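Local coordinates for DNA replication licensing factor MCM related protein (Thermoplasma acidophilum, PDB 4ME3) that probably binds single-stranded DNA, being the zinc-containing N-terminal domain of an archaeal MCM protein whose full-length form is thought to unwind DNA with ATP, at residues R36-Y41 with L85-T90; Q91-F96 with L189-D194; P138-A143 with V156-N161; A144-S149 with K184-L189; S148-L153 with Q167-C172. All blocks are in the same frame, centred on the assembly; numbering follows the deposited sequence.

Contact 1 (R36-Y41 with L85-T90); sequences RIHQEY and LLDRVT
The ring of Tyr41 carries Leu85 CD1 over one face, a CH-pi contact 4.3 Å from CD1 to the ring centroid, and has the backbone O of Arg88 at its edge, near its plane. The imidazole of His38 is covered on one face by Arg88 NE; near its plane, at the edge, sit Leu85 CD2 and the carboxylate of Asp87, with Asp87 OD2 3.1 Å from His38 CE1. ND1 of His38 makes a weak hydrogen bond to Tyr84 O, which may steady the ring. Here, in the MCM N-terminal domain, the chain leaving helix 31-38 meets the 3-10 turn that follows helix 69-84. Arg88 spans the two, its side chain bent so that CD lies off a staggered position (chi2 -108°). Arg88 NH2 donates to Tyr41 O at 2.9 Å, meeting a lone pair in the carbonyl plane although the N-H points off line (135°). His38 O lies over one guanidinium face, and Gln39 O is at its edge, 2.8 Å from Arg88 NH2. An alanine in place of Arg88 would probably leave the Tyr41 carbonyl without this donor and take the cover from the His38 face. Tyr41 OH reaches beyond both segments to hydrogen-bond Ile95 O.

Contact 2 (Q91-F96 with L189-D194); sequences QRFNIF and LSEFID
Arg92 and Glu191 carry the polar half of this contact, as a salt bridge in which one carboxylate oxygen takes two N-H groups. Arg92 NE reaches Glu191 OE2 at 2.9 Å, on the anti side of the oxygen and slightly out of the carboxylate plane; Arg92 NH2 adds a weak bond to the same OE2 at 3.1 Å. A second weak bond runs from Arg92 NH2 to Ser190 O, at 3.3 Å. The arginine chain is fully extended, while Glu191 bends at chi2 (-57°), and the two cross at about a right angle. Leu189 O stands over one guanidinium face, 3.1 Å above its plane, and takes its hydrogen bond from Tyr155 OH instead. Ser190 OG is engaged by Ala144 N and Arg186 O, and Asn142 ND2 serves both Gln91 O and Arg92 O, so the backbone of the loop is tied to the sheet as well. Phe93 CE1 lies 3.5 Å from Glu191 OE2. On the apolar side Ile95 CD1 meets Ile193 CG2 at 4.0 Å. Running nearly parallel to the start of strand 191-201, the loop joins the helical part of the MCM N-terminal domain to its OB part.

Contact 3 (P138-A143 with V156-N161); sequences PKLKNA and VEQTEN
Ala143 and Val156 exchange two backbone bonds as an antiparallel hydrogen-bonded pair: Ala143 N gives to Val156 O at 3.0 Å, and Val156 N returns one to Ala143 O at 2.9 Å. One residue on, Asn142 and Glu157 form a non-hydrogen-bonded pair, and then Gln158 N reaches Lys141 O at 2.7 Å, all within the hairpin of strands 123-147 and 153-157. Gln158 folds back at chi2 (-63°), and its NE2 bonds Val156 O at 3.0 Å, approaching from the face of that carbonyl opposite Ala143 N. Gln158 CB rests 3.3 Å from Leu140 O, and NE2 lies against Ala143 CB. Further out, Ser164 N holds Gln158 OE1, and Arg74 pairs with Glu157. On its other edge strand 123-147 has a classic beta bulge against strand 191-201, Lys141 and Asn142 both facing Glu191, near the corner the chain turns at Asn142. With both ends of its buried amide bonded, Gln158 is fixed in rotation, and Val156 O is satisfied twice over.

Contact 4 (A144-S149 with K184-L189); sequences AFECSS and KLRPNL. With ZN (zinc ion), chain B.
Glu146 and Lys184 form an antiparallel hydrogen-bonded pair, with Glu146 N to Lys184 O at 2.8 Å and Lys184 N to Glu146 O at 3.0 Å; Phe145 and Leu185 make the neighbouring non-hydrogen-bonded pair, after which Arg186 N bonds Ala144 O. On the Phe145 face, Leu185 CD1 sits over the ring, 4.1 Å from its centroid. On the other, Glu146 stands extended, CG anti to the backbone N, beside a Lys184 that points the same way. Glu146 OE1 gathers two cations in a salt-bridge network: Lys184 NZ at 3.4 Å, and Arg186 NH1 at 2.6 Å through a hydrogen bond that is weak because it is strongly bent (120°). This is the zinc-binding part of the MCM N-terminal domain, where strand 123-147 runs between strands 153-157 and 183-185 and ends at Cys147, whose SG binds the zinc at 2.3 Å. Arg186 folds round at chi2 and chi3, and Leu189 CD1 lies over one face of its guanidinium. An alanine in place of Arg186 would probably leave Glu146 relying across this pair of strands on the longer bridge to Lys184, and Leu189 CD1 without its flat neighbour. Ala144 CB packs on Leu189 CB at 3.9 Å.

Contact 5 (S148-L153 with Q167-C172); sequences SSCHGL and QVCDHC. With ZN (zinc ion), chain B.
Cys150 and Cys172 come to the zinc side by side, with Cys150 CB and Cys172 CB 4.0 Å apart and each sulfur lying between its own backbone N and carbonyl carbon (chi1 69° and 76°). Both SG atoms bind the metal at 2.3 Å. Cys169 comes in differently, its SG anti to the backbone N, and binds the same ion; Cys169 SG is 3.6 Å from Cys150 SG. Cys147 supplies the fourth sulfur. Next to this cluster His171 turns its CB toward Cys150 SG and sends its ring past Gly152 to Leu153. The bare glycine lets the imidazole come close, with His171 CD2 3.8 Å from Gly152 C. Leu153 O lies at the ring's edge, near its plane, and takes a weak hydrogen bond from His171 NE2 at 2.8 Å, bent to 121°. Backbone N-H groups turn in on the sulfurs: Gly152 N to Cys150 SG at 3.4 Å, and His171 N and Cys172 N both to Cys169 SG. Such N-H...S bonds are the mark of zinc knuckles built on Cys-x-x-Cys pairs. Four cysteine sulfurs, if all are thiolates, would leave the site with a net negative charge, which the N-H groups round them would partly offset, consistent with a structural zinc.

In the fold
Contacts 3, 4 and 5 build the strands and loops leading out to the zinc, while contact 1 lies within the helical part, and contact 2 joins that part to the sheet. Contact 1 touches contact 2 through Tyr41 OH and Ile95 O, 2.9 Å apart, their centres about 13 Å from each other. Contact 2 lies about 9 Å, centre to centre, from contact 3, both sharing the sheet of strands 123-147 and 191-201, and has Leu189 in common with contact 4. Contacts 4 and 5, also about 9 Å apart between centres, supply one and three cysteines to the same ion and meet where Cys147 N lies 2.9 Å from Gly152 O. Contact 1 sits about 27 Å from contact 5, centre to centre.

Contact 1 (R36-Y41 with L85-T90)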
# COMPACT_ATOMS: atom_id res chain seq x y z
N ARG A 36 -15.47 -14.29 4.95
CA ARG A 36 -15.43 -14.99 3.67
C ARG A 36 -14.02 -14.93 3.08
O ARG A 36 -13.54 -15.91 2.51
CB ARG A 36 -16.44 -14.40 2.69
CG ARG A 36 -17.85 -14.91 2.89
CD ARG A 36 -18.71 -14.67 1.67
NE ARG A 36 -18.80 -13.25 1.33
CZ ARG A 36 -19.61 -12.38 1.92
NH1 ARG A 36 -20.41 -12.77 2.91
NH2 ARG A 36 -19.62 -11.11 1.53
N ILE A 37 -13.38 -13.78 3.21
CA ILE A 37 -11.99 -13.62 2.76
C ILE A 37 -11.08 -14.53 3.57
O ILE A 37 -10.14 -15.13 3.04
CB ILE A 37 -11.52 -12.16 2.92
CG1 ILE A 37 -12.35 -11.23 2.03
CG2 ILE A 37 -10.05 -12.04 2.59
CD1 ILE A 37 -12.13 -9.76 2.32
N HIS A 38 -11.36 -14.63 4.86
CA HIS A 38 -10.61 -15.48 5.77
C HIS A 38 -10.48 -16.90 5.23
O HIS A 38 -9.42 -17.52 5.34
CB HIS A 38 -11.31 -15.49 7.13
CG HIS A 38 -10.79 -16.53 8.07
ND1 HIS A 38 -9.88 -16.25 9.07
CD2 HIS A 38 -11.05 -17.86 8.17
CE1 HIS A 38 -9.61 -17.35 9.74
NE2 HIS A 38 -10.30 -18.34 9.21
N GLN A 39 -11.55 -17.40 4.63
CA GLN A 39 -11.57 -18.77 4.11
C GLN A 39 -10.64 -18.95 2.91
O GLN A 39 -10.28 -20.08 2.58
CB GLN A 39 -12.99 -19.16 3.72
CG GLN A 39 -13.94 -19.28 4.90
CD GLN A 39 -13.45 -20.27 5.94
OE1 GLN A 39 -13.39 -19.96 7.13
NE2 GLN A 39 -13.09 -21.47 5.50
N GLU A 40 -10.27 -17.85 2.27
CA GLU A 40 -9.48 -17.91 1.05
C GLU A 40 -8.12 -17.23 1.20
O GLU A 40 -7.35 -17.13 0.25
CB GLU A 40 -10.26 -17.29 -0.11
CG GLU A 40 -11.63 -17.92 -0.30
CD GLU A 40 -12.42 -17.28 -1.43
OE1 GLU A 40 -13.64 -17.08 -1.26
OE2 GLU A 40 -11.82 -16.98 -2.48
N TYR A 41 -7.82 -16.76 2.41
CA TYR A 41 -6.53 -16.15 2.71
C TYR A 41 -5.45 -17.23 2.75
O TYR A 41 -5.72 -18.36 3.16
CB TYR A 41 -6.60 -15.43 4.06
CG TYR A 41 -5.38 -14.61 4.38
CD1 TYR A 41 -5.23 -13.32 3.87
CD2 TYR A 41 -4.36 -15.12 5.17
CE1 TYR A 41 -4.11 -12.58 4.16
CE2 TYR A 41 -3.24 -14.38 5.46
CZ TYR A 41 -3.12 -13.11 4.95
OH TYR A 41 -2.00 -12.36 5.23
N LEU A 85 -8.03 -12.52 10.92
CA LEU A 85 -7.31 -13.50 10.11
C LEU A 85 -6.20 -14.22 10.87
O LEU A 85 -5.50 -15.05 10.30
CB LEU A 85 -6.71 -12.82 8.88
CG LEU A 85 -7.72 -12.15 7.94
CD1 LEU A 85 -6.98 -11.40 6.84
CD2 LEU A 85 -8.66 -13.17 7.35
N LEU A 86 -6.06 -13.91 12.15
CA LEU A 86 -4.87 -14.27 12.91
C LEU A 86 -4.46 -15.74 12.79
O LEU A 86 -3.27 -16.05 12.75
CB LEU A 86 -5.05 -13.90 14.39
CG LEU A 86 -3.78 -13.89 15.24
CD1 LEU A 86 -2.68 -13.05 14.59
CD2 LEU A 86 -4.09 -13.37 16.63
N ASP A 87 -5.43 -16.65 12.73
CA ASP A 87 -5.12 -18.08 12.71
C ASP A 87 -4.61 -18.56 11.35
O ASP A 87 -4.23 -19.72 11.19
CB ASP A 87 -6.33 -18.91 13.15
CG ASP A 87 -7.56 -18.64 12.32
OD1 ASP A 87 -8.32 -17.72 12.68
OD2 ASP A 87 -7.76 -19.34 11.31
N ARG A 88 -4.61 -17.66 10.36
CA ARG A 88 -4.07 -17.96 9.04
C ARG A 88 -2.88 -17.05 8.74
O ARG A 88 -2.32 -17.09 7.65
CB ARG A 88 -5.15 -17.78 7.98
CG ARG A 88 -6.52 -18.30 8.38
CD ARG A 88 -6.89 -19.57 7.64
NE ARG A 88 -7.14 -19.32 6.22
CZ ARG A 88 -7.84 -20.13 5.42
NH1 ARG A 88 -8.37 -21.24 5.89
NH2 ARG A 88 -8.01 -19.81 4.15
N VAL A 89 -2.49 -16.24 9.72
CA VAL A 89 -1.37 -15.32 9.58
C VAL A 89 -0.11 -15.88 10.23
O VAL A 89 -0.18 -16.47 11.31
CB VAL A 89 -1.69 -13.95 10.23
CG1 VAL A 89 -0.45 -13.07 10.29
CG2 VAL A 89 -2.81 -13.26 9.47
N THR A 90 1.03 -15.70 9.58
CA THR A 90 2.31 -16.10 10.15
C THR A 90 3.31 -14.96 10.01
O THR A 90 2.98 -13.91 9.47
CB THR A 90 2.87 -17.36 9.46
OG1 THR A 90 3.13 -17.08 8.08
CG2 THR A 90 1.87 -18.51 9.55

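Contact 2 (Q91-F96 with L189-D194)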
# COMPACT_ATOMS: atom_id res chain seq x y z
N GLN A 91 4.54 -15.17 10.48
CA GLN A 91 5.57 -14.14 10.36
C GLN A 91 5.84 -13.85 8.88
O GLN A 91 6.30 -12.76 8.53
CB GLN A 91 6.86 -14.57 11.06
CG GLN A 91 7.48 -15.85 10.52
CD GLN A 91 8.85 -16.13 11.13
OE1 GLN A 91 9.38 -15.33 11.89
NE2 GLN A 91 9.42 -17.29 10.79
N ARG A 92 5.55 -14.82 8.03
CA ARG A 92 5.77 -14.68 6.59
C ARG A 92 4.52 -14.20 5.87
O ARG A 92 4.58 -13.25 5.08
CB ARG A 92 6.21 -16.01 5.99
CG ARG A 92 6.29 -15.99 4.47
CD ARG A 92 6.94 -17.25 3.93
NE ARG A 92 7.12 -17.19 2.48
CZ ARG A 92 7.74 -18.12 1.76
NH1 ARG A 92 8.25 -19.19 2.35
NH2 ARG A 92 7.85 -17.97 0.45
N PHE A 93 3.40 -14.86 6.12
CA PHE A 93 2.15 -14.55 5.43
C PHE A 93 1.32 -13.57 6.25
O PHE A 93 0.45 -13.98 7.02
CB PHE A 93 1.35 -15.82 5.16
CG PHE A 93 2.09 -16.83 4.33
CD1 PHE A 93 2.26 -16.63 2.97
CD2 PHE A 93 2.63 -17.97 4.91
CE1 PHE A 93 2.95 -17.56 2.20
CE2 PHE A 93 3.31 -18.90 4.15
CZ PHE A 93 3.47 -18.69 2.79
N ASN A 94 1.60 -12.28 6.08
CA ASN A 94 0.90 -11.24 6.83
C ASN A 94 0.54 -10.04 5.97
O ASN A 94 0.40 -8.93 6.48
CB ASN A 94 1.76 -10.79 8.02
CG ASN A 94 3.11 -10.23 7.59
OD1 ASN A 94 3.40 -10.11 6.39
ND2 ASN A 94 3.93 -9.89 8.56
N ILE A 95 0.39 -10.26 4.67
CA ILE A 95 0.01 -9.19 3.75
C ILE A 95 -1.51 -9.04 3.68
O ILE A 95 -2.23 -10.02 3.54
CB ILE A 95 0.55 -9.45 2.33
CG1 ILE A 95 2.07 -9.50 2.34
CG2 ILE A 95 0.06 -8.38 1.37
CD1 ILE A 95 2.69 -9.91 1.02
N PHE A 96 -1.99 -7.80 3.77
CA PHE A 96 -3.39 -7.52 3.50
C PHE A 96 -3.57 -6.13 2.91
O PHE A 96 -2.88 -5.19 3.29
CB PHE A 96 -4.25 -7.66 4.76
CG PHE A 96 -5.71 -7.78 4.46
CD1 PHE A 96 -6.51 -6.65 4.36
CD2 PHE A 96 -6.29 -9.02 4.25
CE1 PHE A 96 -7.85 -6.76 4.06
CE2 PHE A 96 -7.63 -9.13 3.95
CZ PHE A 96 -8.41 -8.00 3.86
N LEU A 189 12.35 -17.61 0.74
CA LEU A 189 11.50 -17.69 1.92
C LEU A 189 10.75 -16.38 2.15
O LEU A 189 10.07 -16.20 3.17
CB LEU A 189 12.33 -18.02 3.16
CG LEU A 189 13.00 -19.39 3.16
CD1 LEU A 189 13.99 -19.48 4.31
CD2 LEU A 189 11.96 -20.49 3.26
N SER A 190 10.88 -15.46 1.20
CA SER A 190 10.26 -14.14 1.32
C SER A 190 8.99 -14.08 0.48
O SER A 190 8.76 -14.92 -0.38
CB SER A 190 11.25 -13.07 0.85
OG SER A 190 12.45 -13.11 1.60
N GLU A 191 8.17 -13.07 0.75
CA GLU A 191 6.97 -12.84 -0.04
C GLU A 191 7.16 -11.67 -1.00
O GLU A 191 7.59 -10.59 -0.60
CB GLU A 191 5.78 -12.58 0.88
CG GLU A 191 5.23 -13.84 1.53
CD GLU A 191 4.84 -14.90 0.51
OE1 GLU A 191 3.88 -14.66 -0.25
OE2 GLU A 191 5.51 -15.96 0.46
N PHE A 192 6.85 -11.90 -2.27
CA PHE A 192 6.89 -10.86 -3.29
C PHE A 192 5.48 -10.50 -3.73
O PHE A 192 4.56 -11.32 -3.64
CB PHE A 192 7.66 -11.35 -4.51
CG PHE A 192 9.10 -11.66 -4.23
CD1 PHE A 192 9.47 -12.90 -3.74
CD2 PHE A 192 10.09 -10.72 -4.47
CE1 PHE A 192 10.79 -13.19 -3.49
CE2 PHE A 192 11.41 -11.01 -4.22
CZ PHE A 192 11.77 -12.25 -3.73
N ILE A 193 5.33 -9.28 -4.24
CA ILE A 193 4.08 -8.86 -4.85
C ILE A 193 4.34 -8.31 -6.25
O ILE A 193 5.43 -7.80 -6.53
CB ILE A 193 3.35 -7.79 -4.01
CG1 ILE A 193 4.24 -6.55 -3.85
CG2 ILE A 193 2.96 -8.35 -2.66
CD1 ILE A 193 3.55 -5.39 -3.17
N ASP A 194 3.34 -8.42 -7.11
CA ASP A 194 3.39 -7.86 -8.45
C ASP A 194 3.38 -6.34 -8.37
O ASP A 194 2.68 -5.76 -7.53
CB ASP A 194 2.17 -8.30 -9.26
CG ASP A 194 2.16 -9.79 -9.55
OD1 ASP A 194 3.23 -10.35 -9.87
OD2 ASP A 194 1.07 -10.39 -9.46

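Contact 3 (P138-A143 with V156-N161)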
# COMPACT_ATOMS: atom_id res chain seq x y z
N PRO A 138 8.24 -8.45 -10.00
CA PRO A 138 8.11 -8.74 -8.57
C PRO A 138 8.89 -7.76 -7.70
O PRO A 138 10.00 -7.36 -8.04
CB PRO A 138 8.70 -10.14 -8.44
CG PRO A 138 9.75 -10.18 -9.50
CD PRO A 138 9.23 -9.33 -10.64
N LYS A 139 8.29 -7.38 -6.58
CA LYS A 139 8.95 -6.54 -5.59
C LYS A 139 8.90 -7.23 -4.24
O LYS A 139 7.87 -7.77 -3.84
CB LYS A 139 8.27 -5.17 -5.50
CG LYS A 139 8.66 -4.37 -4.26
CD LYS A 139 7.60 -3.34 -3.91
CE LYS A 139 7.59 -3.04 -2.42
NZ LYS A 139 6.38 -2.27 -2.01
N LEU A 140 10.03 -7.22 -3.54
CA LEU A 140 10.12 -7.80 -2.21
C LEU A 140 9.18 -7.06 -1.27
O LEU A 140 9.24 -5.84 -1.16
CB LEU A 140 11.57 -7.69 -1.73
CG LEU A 140 11.97 -8.43 -0.46
CD1 LEU A 140 11.74 -9.92 -0.61
CD2 LEU A 140 13.43 -8.14 -0.17
N LYS A 141 8.30 -7.80 -0.59
CA LYS A 141 7.30 -7.19 0.28
C LYS A 141 7.54 -7.55 1.74
O LYS A 141 7.66 -6.67 2.59
CB LYS A 141 5.89 -7.60 -0.14
CG LYS A 141 4.79 -6.95 0.69
CD LYS A 141 4.80 -5.43 0.53
CE LYS A 141 3.70 -4.78 1.37
NZ LYS A 141 2.34 -5.23 0.97
N ASN A 142 7.60 -8.85 2.02
CA ASN A 142 7.99 -9.30 3.35
C ASN A 142 9.28 -10.10 3.23
O ASN A 142 9.27 -11.23 2.73
CB ASN A 142 6.89 -10.14 4.00
CG ASN A 142 7.06 -10.26 5.50
OD1 ASN A 142 7.75 -9.45 6.12
ND2 ASN A 142 6.43 -11.26 6.09
N ALA A 143 10.38 -9.50 3.67
CA ALA A 143 11.70 -10.07 3.45
C ALA A 143 12.16 -10.94 4.61
O ALA A 143 12.15 -10.51 5.76
CB ALA A 143 12.71 -8.96 3.21
N VAL A 156 11.06 -8.65 7.73
CA VAL A 156 10.94 -7.20 7.73
C VAL A 156 10.12 -6.75 6.53
O VAL A 156 10.47 -7.05 5.39
CB VAL A 156 12.32 -6.52 7.67
CG1 VAL A 156 12.16 -5.00 7.72
CG2 VAL A 156 13.21 -7.01 8.80
N GLU A 157 9.04 -6.02 6.79
CA GLU A 157 8.22 -5.48 5.72
C GLU A 157 9.01 -4.43 4.94
O GLU A 157 9.72 -3.62 5.53
CB GLU A 157 6.94 -4.86 6.28
CG GLU A 157 6.01 -4.32 5.21
CD GLU A 157 4.80 -3.61 5.79
OE1 GLU A 157 4.62 -3.66 7.02
OE2 GLU A 157 4.03 -3.01 5.01
N GLN A 158 8.87 -4.46 3.62
CA GLN A 158 9.58 -3.52 2.76
C GLN A 158 8.63 -2.44 2.26
O GLN A 158 7.54 -2.74 1.78
CB GLN A 158 10.19 -4.27 1.57
CG GLN A 158 11.11 -5.40 1.99
CD GLN A 158 12.32 -4.90 2.75
OE1 GLN A 158 13.02 -4.00 2.29
NE2 GLN A 158 12.57 -5.48 3.92
N THR A 159 9.05 -1.19 2.39
CA THR A 159 8.21 -0.06 1.99
C THR A 159 8.94 0.90 1.06
O THR A 159 8.32 1.80 0.49
CB THR A 159 7.73 0.72 3.23
OG1 THR A 159 8.86 1.11 4.02
CG2 THR A 159 6.80 -0.14 4.07
N GLU A 160 10.24 0.71 0.88
CA GLU A 160 11.04 1.62 0.08
C GLU A 160 11.74 0.88 -1.06
O GLU A 160 11.75 -0.35 -1.11
CB GLU A 160 12.08 2.32 0.95
CG GLU A 160 11.48 3.18 2.05
CD GLU A 160 12.53 3.94 2.84
OE1 GLU A 160 13.73 3.82 2.50
OE2 GLU A 160 12.16 4.65 3.80
N ASN A 161 12.32 1.65 -1.98
CA ASN A 161 13.05 1.08 -3.11
C ASN A 161 14.34 0.42 -2.66
O ASN A 161 14.83 -0.50 -3.31
CB ASN A 161 13.33 2.16 -4.15
CG ASN A 161 12.07 2.67 -4.82
OD1 ASN A 161 10.96 2.35 -4.40
ND2 ASN A 161 12.24 3.47 -5.87

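Contact 4 (A144-S149 with K184-L189)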
# COMPACT_ATOMS: atom_id res chain seq x y z
N ALA A 144 12.58 -12.16 4.29
CA ALA A 144 13.13 -13.08 5.28
C ALA A 144 14.63 -12.85 5.43
O ALA A 144 15.37 -12.89 4.45
CB ALA A 144 12.87 -14.52 4.86
N PHE A 145 15.08 -12.63 6.67
CA PHE A 145 16.50 -12.45 6.96
C PHE A 145 16.99 -13.52 7.93
O PHE A 145 16.40 -13.71 8.99
CB PHE A 145 16.76 -11.06 7.54
CG PHE A 145 16.63 -9.95 6.55
CD1 PHE A 145 17.71 -9.59 5.75
CD2 PHE A 145 15.45 -9.25 6.41
CE1 PHE A 145 17.60 -8.56 4.84
CE2 PHE A 145 15.33 -8.22 5.49
CZ PHE A 145 16.41 -7.88 4.71
N GLU A 146 18.07 -14.20 7.57
CA GLU A 146 18.62 -15.25 8.41
C GLU A 146 19.74 -14.73 9.30
O GLU A 146 20.71 -14.14 8.82
CB GLU A 146 19.13 -16.42 7.55
CG GLU A 146 19.78 -17.53 8.36
CD GLU A 146 20.21 -18.70 7.50
OE1 GLU A 146 19.92 -18.70 6.29
OE2 GLU A 146 20.84 -19.63 8.05
N CYS A 147 19.60 -14.97 10.61
CA CYS A 147 20.58 -14.52 11.59
C CYS A 147 21.87 -15.32 11.49
O CYS A 147 21.84 -16.55 11.46
CB CYS A 147 19.99 -14.66 13.00
SG CYS A 147 21.15 -14.27 14.33
N SER A 148 23.00 -14.63 11.45
CA SER A 148 24.29 -15.29 11.33
C SER A 148 24.62 -16.12 12.57
O SER A 148 25.46 -17.02 12.52
CB SER A 148 25.40 -14.27 11.08
OG SER A 148 25.45 -13.28 12.09
N SER A 149 23.94 -15.83 13.68
CA SER A 149 24.22 -16.52 14.94
C SER A 149 23.32 -17.75 15.14
O SER A 149 23.82 -18.87 15.20
CB SER A 149 24.06 -15.56 16.11
OG SER A 149 24.40 -16.19 17.33
N LYS A 184 21.38 -12.42 6.48
CA LYS A 184 21.41 -12.88 5.10
C LYS A 184 19.99 -12.94 4.53
O LYS A 184 19.16 -13.69 5.02
CB LYS A 184 22.04 -14.27 5.02
CG LYS A 184 22.12 -14.85 3.61
CD LYS A 184 22.80 -16.21 3.59
CE LYS A 184 21.87 -17.31 4.08
NZ LYS A 184 22.52 -18.64 4.12
N LEU A 185 19.73 -12.14 3.50
CA LEU A 185 18.43 -12.14 2.84
C LEU A 185 18.16 -13.50 2.19
O LEU A 185 19.03 -14.07 1.53
CB LEU A 185 18.38 -11.04 1.78
CG LEU A 185 17.06 -10.87 1.00
CD1 LEU A 185 15.93 -10.43 1.91
CD2 LEU A 185 17.25 -9.89 -0.14
N ARG A 186 16.96 -14.02 2.41
CA ARG A 186 16.55 -15.31 1.86
C ARG A 186 15.33 -15.13 0.96
O ARG A 186 14.19 -15.28 1.40
CB ARG A 186 16.20 -16.27 3.00
CG ARG A 186 17.31 -16.49 4.00
CD ARG A 186 18.45 -17.29 3.40
NE ARG A 186 17.99 -18.56 2.87
CZ ARG A 186 17.72 -19.63 3.61
NH1 ARG A 186 17.86 -19.59 4.93
NH2 ARG A 186 17.31 -20.75 3.03
N PRO A 187 15.57 -14.81 -0.32
CA PRO A 187 14.48 -14.52 -1.26
C PRO A 187 13.45 -15.64 -1.38
O PRO A 187 12.25 -15.38 -1.47
CB PRO A 187 15.21 -14.31 -2.59
CG PRO A 187 16.59 -13.92 -2.21
CD PRO A 187 16.89 -14.69 -0.96
N ASN A 188 13.91 -16.89 -1.38
CA ASN A 188 13.00 -18.01 -1.58
C ASN A 188 12.05 -18.23 -0.40
O ASN A 188 11.06 -18.94 -0.52
CB ASN A 188 13.78 -19.29 -1.89
CG ASN A 188 14.53 -19.21 -3.20
OD1 ASN A 188 14.26 -18.33 -4.03
ND2 ASN A 188 15.46 -20.13 -3.41
N LEU A 189 12.35 -17.61 0.74
CA LEU A 189 11.50 -17.69 1.92
C LEU A 189 10.75 -16.38 2.15
O LEU A 189 10.07 -16.20 3.17
CB LEU A 189 12.33 -18.02 3.16
CG LEU A 189 13.00 -19.39 3.16
CD1 LEU A 189 13.99 -19.48 4.31
CD2 LEU A 189 11.96 -20.49 3.26
ZN ZN B . 19.58 -14.79 15.98

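Contact 5 (S148-L153 with Q167-C172)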
# COMPACT_ATOMS: atom_id res chain seq x y z
N SER A 148 23.00 -14.63 11.45
CA SER A 148 24.29 -15.29 11.33
C SER A 148 24.62 -16.12 12.57
O SER A 148 25.46 -17.02 12.52
CB SER A 148 25.40 -14.27 11.08
OG SER A 148 25.45 -13.28 12.09
N SER A 149 23.94 -15.83 13.68
CA SER A 149 24.22 -16.52 14.94
C SER A 149 23.32 -17.75 15.14
O SER A 149 23.82 -18.87 15.20
CB SER A 149 24.06 -15.56 16.11
OG SER A 149 24.40 -16.19 17.33
N CYS A 150 22.02 -17.52 15.25
CA CYS A 150 21.08 -18.61 15.54
C CYS A 150 20.44 -19.17 14.27
O CYS A 150 19.74 -20.18 14.31
CB CYS A 150 19.99 -18.14 16.50
SG CYS A 150 18.83 -16.94 15.78
N HIS A 151 20.68 -18.50 13.14
CA HIS A 151 20.14 -18.93 11.85
C HIS A 151 18.61 -18.91 11.82
O HIS A 151 17.99 -19.51 10.95
CB HIS A 151 20.67 -20.32 11.49
CG HIS A 151 22.15 -20.36 11.31
ND1 HIS A 151 22.80 -19.65 10.32
CD2 HIS A 151 23.12 -21.01 12.00
CE1 HIS A 151 24.10 -19.87 10.40
NE2 HIS A 151 24.32 -20.69 11.41
N GLY A 152 18.01 -18.20 12.77
CA GLY A 152 16.57 -18.01 12.77
C GLY A 152 16.18 -16.94 11.76
O GLY A 152 17.04 -16.21 11.27
N LEU A 153 14.89 -16.84 11.47
CA LEU A 153 14.41 -15.90 10.46
C LEU A 153 13.69 -14.71 11.07
O LEU A 153 12.73 -14.86 11.83
CB LEU A 153 13.47 -16.61 9.49
CG LEU A 153 14.10 -17.72 8.65
CD1 LEU A 153 13.03 -18.42 7.83
CD2 LEU A 153 15.19 -17.15 7.74
N GLN A 167 17.87 -4.87 12.52
CA GLN A 167 18.99 -4.53 13.38
C GLN A 167 19.18 -5.60 14.45
O GLN A 167 20.31 -5.97 14.79
CB GLN A 167 18.75 -3.18 14.05
CG GLN A 167 20.02 -2.48 14.49
CD GLN A 167 20.78 -1.86 13.33
OE1 GLN A 167 21.97 -2.14 13.13
NE2 GLN A 167 20.11 -1.01 12.56
N VAL A 168 18.06 -6.10 14.97
CA VAL A 168 18.08 -7.11 16.03
C VAL A 168 17.34 -8.37 15.58
O VAL A 168 16.33 -8.29 14.88
CB VAL A 168 17.43 -6.56 17.32
CG1 VAL A 168 16.04 -6.03 17.03
CG2 VAL A 168 17.38 -7.64 18.40
N CYS A 169 17.84 -9.52 16.00
CA CYS A 169 17.23 -10.80 15.65
C CYS A 169 15.98 -11.06 16.49
O CYS A 169 16.00 -10.91 17.71
CB CYS A 169 18.25 -11.94 15.85
SG CYS A 169 17.60 -13.61 15.53
N ASP A 170 14.89 -11.44 15.83
CA ASP A 170 13.63 -11.72 16.52
C ASP A 170 13.68 -13.01 17.32
O ASP A 170 12.81 -13.26 18.16
CB ASP A 170 12.47 -11.80 15.52
CG ASP A 170 11.96 -10.43 15.11
OD1 ASP A 170 12.32 -9.43 15.76
OD2 ASP A 170 11.18 -10.36 14.13
N HIS A 171 14.69 -13.84 17.07
CA HIS A 171 14.75 -15.16 17.70
C HIS A 171 15.76 -15.25 18.84
O HIS A 171 15.50 -15.93 19.83
CB HIS A 171 15.05 -16.23 16.64
CG HIS A 171 13.91 -16.48 15.71
ND1 HIS A 171 12.86 -17.32 16.02
CD2 HIS A 171 13.65 -16.00 14.47
CE1 HIS A 171 12.00 -17.35 15.01
NE2 HIS A 171 12.46 -16.56 14.06
N CYS A 172 16.90 -14.59 18.71
CA CYS A 172 17.94 -14.67 19.74
C CYS A 172 18.24 -13.33 20.42
O CYS A 172 18.93 -13.29 21.43
CB CYS A 172 19.23 -15.27 19.15
SG CYS A 172 20.20 -14.15 18.13
ZN ZN B . 19.58 -14.79 15.98